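Local coordinates for zinc finger (CCCH type) motif-containing protein (Toxoplasma gondii, PDB 7NG2) that probably reads N6-methyladenosine marks in mRNA through its YTH domain, linking m6A recognition to cleavage and polyadenylation of transcripts in the parasite, at residues W36-G41 / S96-M101. Residues are numbered along the deposited sequence; the frame is centred on the assembly and turned at random. Where two conformers were deposited one is given.
Sequences WATSKG and SNFRVM
Trp-36 and Phe-98 form an antiparallel hydrogen-bonded pair that joins the short strand 35-36 to strand 98-109 at the edge of the YTH domain's mixed sheet. Phe-98 N donates to Trp-36 O at 2.8 Å, and Trp-36 N returns the bond to Phe-98 O at 3.0 Å. Asn-97 CA adds a CA-H...O contact to Trp-36 O. Two residues beyond the pair, a water bridges the backbones, accepting from Thr-38 N (2.9 Å) and donating to Ser-96 O (2.8 Å).

The Trp-36 and Phe-98 side chains lie side by side on the same face of the sheet and point the same way, their planes inclined at 74° in an oblique pairing. Phe-98 CZ meets the edge of the indole, 3.9 Å from Trp-36 CD1. The Phe-98 side chain adopts the crowded position, CG between the backbone N and the carbonyl carbon (chi1 55°), and one face of its ring lies over Trp-36 O, which sits nearer the rim than the centre. At the ring's edge lie Thr-38 CG2 and the bridging water. Val-100 CG2 packs against Trp-36 CB at 3.7 Å, while Leu-58 of strand 55-62 touches both Phe-98 and Val-100. Asn-97 OD1 approaches Ala-37 CB to 3.3 Å, but its polar partners lie elsewhere: ND2 donates to Leu-82 O, and OD1 accepts from Gln-91 NE2.

The indole of Trp-36 continues away from the strand pair to edge-to-face contacts with Phe-60 and Trp-87, and a bound isopropanol, probably from the crystallisation liquor but consistent with a pocket, lies about 4 Å from its side chain. The contact thus joins a hydrogen-bonded, water-bridged backbone to an apolar flank around the base of Trp-36, which with Trp-87 probably belongs to the aromatic cage in which YTH domains hold N6-methyladenosine.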
ATOM      1  N   TRP A  36       6.975  -4.409   5.101  1.00 13.79           N
ATOM      2  CA  TRP A  36       7.348  -3.520   4.008  1.00 13.63           C
ATOM      3  C   TRP A  36       8.387  -2.531   4.520  1.00 14.62           C
ATOM      4  O   TRP A  36       8.569  -2.367   5.726  1.00 15.51           O
ATOM      5  CB  TRP A  36       6.124  -2.774   3.437  1.00 14.42           C
ATOM      6  CG  TRP A  36       6.399  -2.173   2.098  1.00 14.54           C
ATOM      7  CD1 TRP A  36       6.423  -0.849   1.784  1.00 14.57           C
ATOM      8  CD2 TRP A  36       6.694  -2.882   0.889  1.00 14.43           C
ATOM      9  NE1 TRP A  36       6.719  -0.686   0.450  1.00 15.11           N
ATOM     10  CE2 TRP A  36       6.897  -1.920  -0.119  1.00 15.08           C
ATOM     11  CE3 TRP A  36       6.826  -4.239   0.568  1.00 14.36           C
ATOM     12  CZ2 TRP A  36       7.209  -2.270  -1.438  1.00 16.07           C
ATOM     13  CZ3 TRP A  36       7.141  -4.586  -0.740  1.00 16.34           C
ATOM     14  CH2 TRP A  36       7.326  -3.603  -1.726  1.00 16.61           C
ATOM     15  N   ALA A  37       9.059  -1.862   3.583  1.00 15.65           N
ATOM     16  CA  ALA A  37       9.899  -0.718   3.904  1.00 15.37           C
ATOM     17  C   ALA A  37       9.848   0.231   2.720  1.00 15.05           C
ATOM     18  O   ALA A  37       9.644  -0.192   1.579  1.00 16.56           O
ATOM     19  CB  ALA A  37      11.351  -1.116   4.221  1.00 16.45           C
ATOM     20  N   THR A  38      10.052   1.515   2.988  1.00 14.87           N
ATOM     21  CA  THR A  38       9.985   2.517   1.936  1.00 14.31           C
ATOM     22  C   THR A  38      11.094   3.543   2.153  1.00 16.02           C
ATOM     23  O   THR A  38      11.884   3.448   3.097  1.00 16.90           O
ATOM     24  CB  THR A  38       8.567   3.107   1.847  1.00 15.55           C
ATOM     25  OG1 THR A  38       8.449   3.936   0.686  1.00 16.65           O
ATOM     26  CG2 THR A  38       8.250   3.926   3.078  1.00 15.53           C
ATOM     27  N   SER A  39      11.168   4.516   1.250  1.00 15.37           N
ATOM     28  CA  SER A  39      12.169   5.568   1.347  1.00 16.63           C
ATOM     29  C   SER A  39      12.041   6.299   2.683  1.00 16.84           C
ATOM     30  O   SER A  39      11.001   6.268   3.342  1.00 17.53           O
ATOM     31  CB  SER A  39      11.986   6.556   0.199  1.00 18.20           C
ATOM     32  OG  SER A  39      10.826   7.344   0.432  1.00 20.65           O
ATOM     33  N   LYS A  40      13.122   6.968   3.090  1.00 18.85           N
ATOM     34  CA  LYS A  40      13.087   7.670   4.368  1.00 20.79           C
ATOM     35  C   LYS A  40      12.015   8.757   4.378  1.00 19.65           C
ATOM     36  O   LYS A  40      11.301   8.924   5.375  1.00 19.39           O
ATOM     37  CB  LYS A  40      14.475   8.207   4.718  1.00 24.78           C
ATOM     38  CG  LYS A  40      15.482   7.081   4.949  1.00 28.86           C
ATOM     39  CD  LYS A  40      16.778   7.561   5.581  1.00 33.93           C
ATOM     40  CE  LYS A  40      17.410   6.456   6.419  1.00 41.41           C
ATOM     41  NZ  LYS A  40      16.720   6.287   7.733  1.00 48.08           N
ATOM     42  N   GLY A  41      11.859   9.480   3.264  1.00 20.36           N
ATOM     43  CA  GLY A  41      10.803  10.480   3.179  1.00 20.57           C
ATOM     44  C   GLY A  41       9.412   9.882   3.300  1.00 19.35           C
ATOM     45  O   GLY A  41       8.568  10.385   4.049  1.00 19.99           O
ATOM     46  N   SER A  96      13.228   1.983   8.250  1.00 19.35           N
ATOM     47  CA  SER A  96      13.132   0.684   8.901  1.00 19.10           C
ATOM     48  C   SER A  96      11.869  -0.048   8.447  1.00 16.25           C
ATOM     49  O   SER A  96      10.880   0.560   8.017  1.00 16.63           O
ATOM     50  CB  SER A  96      13.104   0.841  10.423  1.00 21.24           C
ATOM     51  OG  SER A  96      14.336   1.333  10.924  1.00 26.39           O
ATOM     52  N   ASN A  97      11.911  -1.376   8.545  1.00 16.20           N
ATOM     53  CA  ASN A  97      10.769  -2.200   8.178  1.00 15.51           C
ATOM     54  C   ASN A  97       9.590  -1.942   9.104  1.00 15.39           C
ATOM     55  O   ASN A  97       9.747  -1.696  10.301  1.00 16.73           O
ATOM     56  CB  ASN A  97      11.140  -3.680   8.278  1.00 15.38           C
ATOM     57  CG  ASN A  97      12.211  -4.076   7.290  1.00 15.94           C
ATOM     58  OD1 ASN A  97      12.332  -3.490   6.224  1.00 17.59           O
ATOM     59  ND2 ASN A  97      12.995  -5.086   7.640  1.00 17.63           N
ATOM     60  N   PHE A  98       8.389  -2.014   8.544  1.00 14.80           N
ATOM     61  CA  PHE A  98       7.177  -1.926   9.341  1.00 14.52           C
ATOM     62  C   PHE A  98       6.231  -3.055   8.958  1.00 14.56           C
ATOM     63  O   PHE A  98       6.322  -3.634   7.872  1.00 14.88           O
ATOM     64  CB  PHE A  98       6.483  -0.555   9.222  1.00 15.55           C
ATOM     65  CG  PHE A  98       6.159  -0.135   7.808  1.00 15.25           C
ATOM     66  CD1 PHE A  98       4.940  -0.455   7.240  1.00 15.07           C
ATOM     67  CD2 PHE A  98       7.063   0.614   7.067  1.00 17.10           C
ATOM     68  CE1 PHE A  98       4.624  -0.043   5.958  1.00 16.73           C
ATOM     69  CE2 PHE A  98       6.758   1.025   5.780  1.00 16.54           C
ATOM     70  CZ  PHE A  98       5.532   0.693   5.225  1.00 17.36           C
ATOM     71  N   ARG A  99       5.336  -3.386   9.885  1.00 14.73           N
ATOM     72  CA  ARG A  99       4.402  -4.479   9.666  1.00 14.78           C
ATOM     73  C   ARG A  99       3.258  -4.038   8.762  1.00 14.18           C
ATOM     74  O   ARG A  99       2.748  -2.915   8.869  1.00 14.88           O
ATOM     75  CB  ARG A  99       3.850  -4.980  11.000  1.00 17.30           C
ATOM     76  CG  ARG A  99       4.801  -5.913  11.737  1.00 23.38           C
ATOM     77  CD  ARG A  99       4.131  -6.601  12.917  1.00 29.74           C
ATOM     78  NE  ARG A  99       3.782  -5.661  13.976  1.00 36.59           N
ATOM     79  CZ  ARG A  99       2.542  -5.446  14.408  1.00 39.89           C
ATOM     80  NH1 ARG A  99       1.523  -6.106  13.870  1.00 39.99           N
ATOM     81  NH2 ARG A  99       2.323  -4.571  15.379  1.00 43.72           N
ATOM     82  N   VAL A 100       2.853  -4.947   7.879  0.62 14.17           N
ATOM     83  CA  VAL A 100       1.712  -4.765   6.989  0.62 13.44           C
ATOM     84  C   VAL A 100       0.846  -6.010   7.083  0.62 13.56           C
ATOM     85  O   VAL A 100       1.358  -7.133   7.151  0.62 15.37           O
ATOM     86  CB  VAL A 100       2.170  -4.557   5.529  0.62 13.92           C
ATOM     87  CG1 VAL A 100       0.970  -4.461   4.583  0.62 14.28           C
ATOM     88  CG2 VAL A 100       3.028  -3.321   5.420  0.62 14.40           C
ATOM     89  N   MET A 101      -0.468  -5.812   7.094  0.62 13.96           N
ATOM     90  CA  MET A 101      -1.434  -6.899   7.017  0.62 15.55           C
ATOM     91  C   MET A 101      -2.057  -6.825   5.631  0.62 15.01           C
ATOM     92  O   MET A 101      -2.793  -5.879   5.330  0.62 14.91           O
ATOM     93  CB  MET A 101      -2.494  -6.727   8.105  0.62 16.12           C
ATOM     94  CG  MET A 101      -3.681  -7.681   8.010  0.62 18.45           C
ATOM     95  SD  MET A 101      -4.927  -7.422   9.301  0.62 24.76           S
ATOM     96  CE  MET A 101      -4.032  -7.925  10.768  0.62 28.16           C
TER
HETATM   97  O   HOH W   1      10.139   2.134   5.847  1.00 16.91           O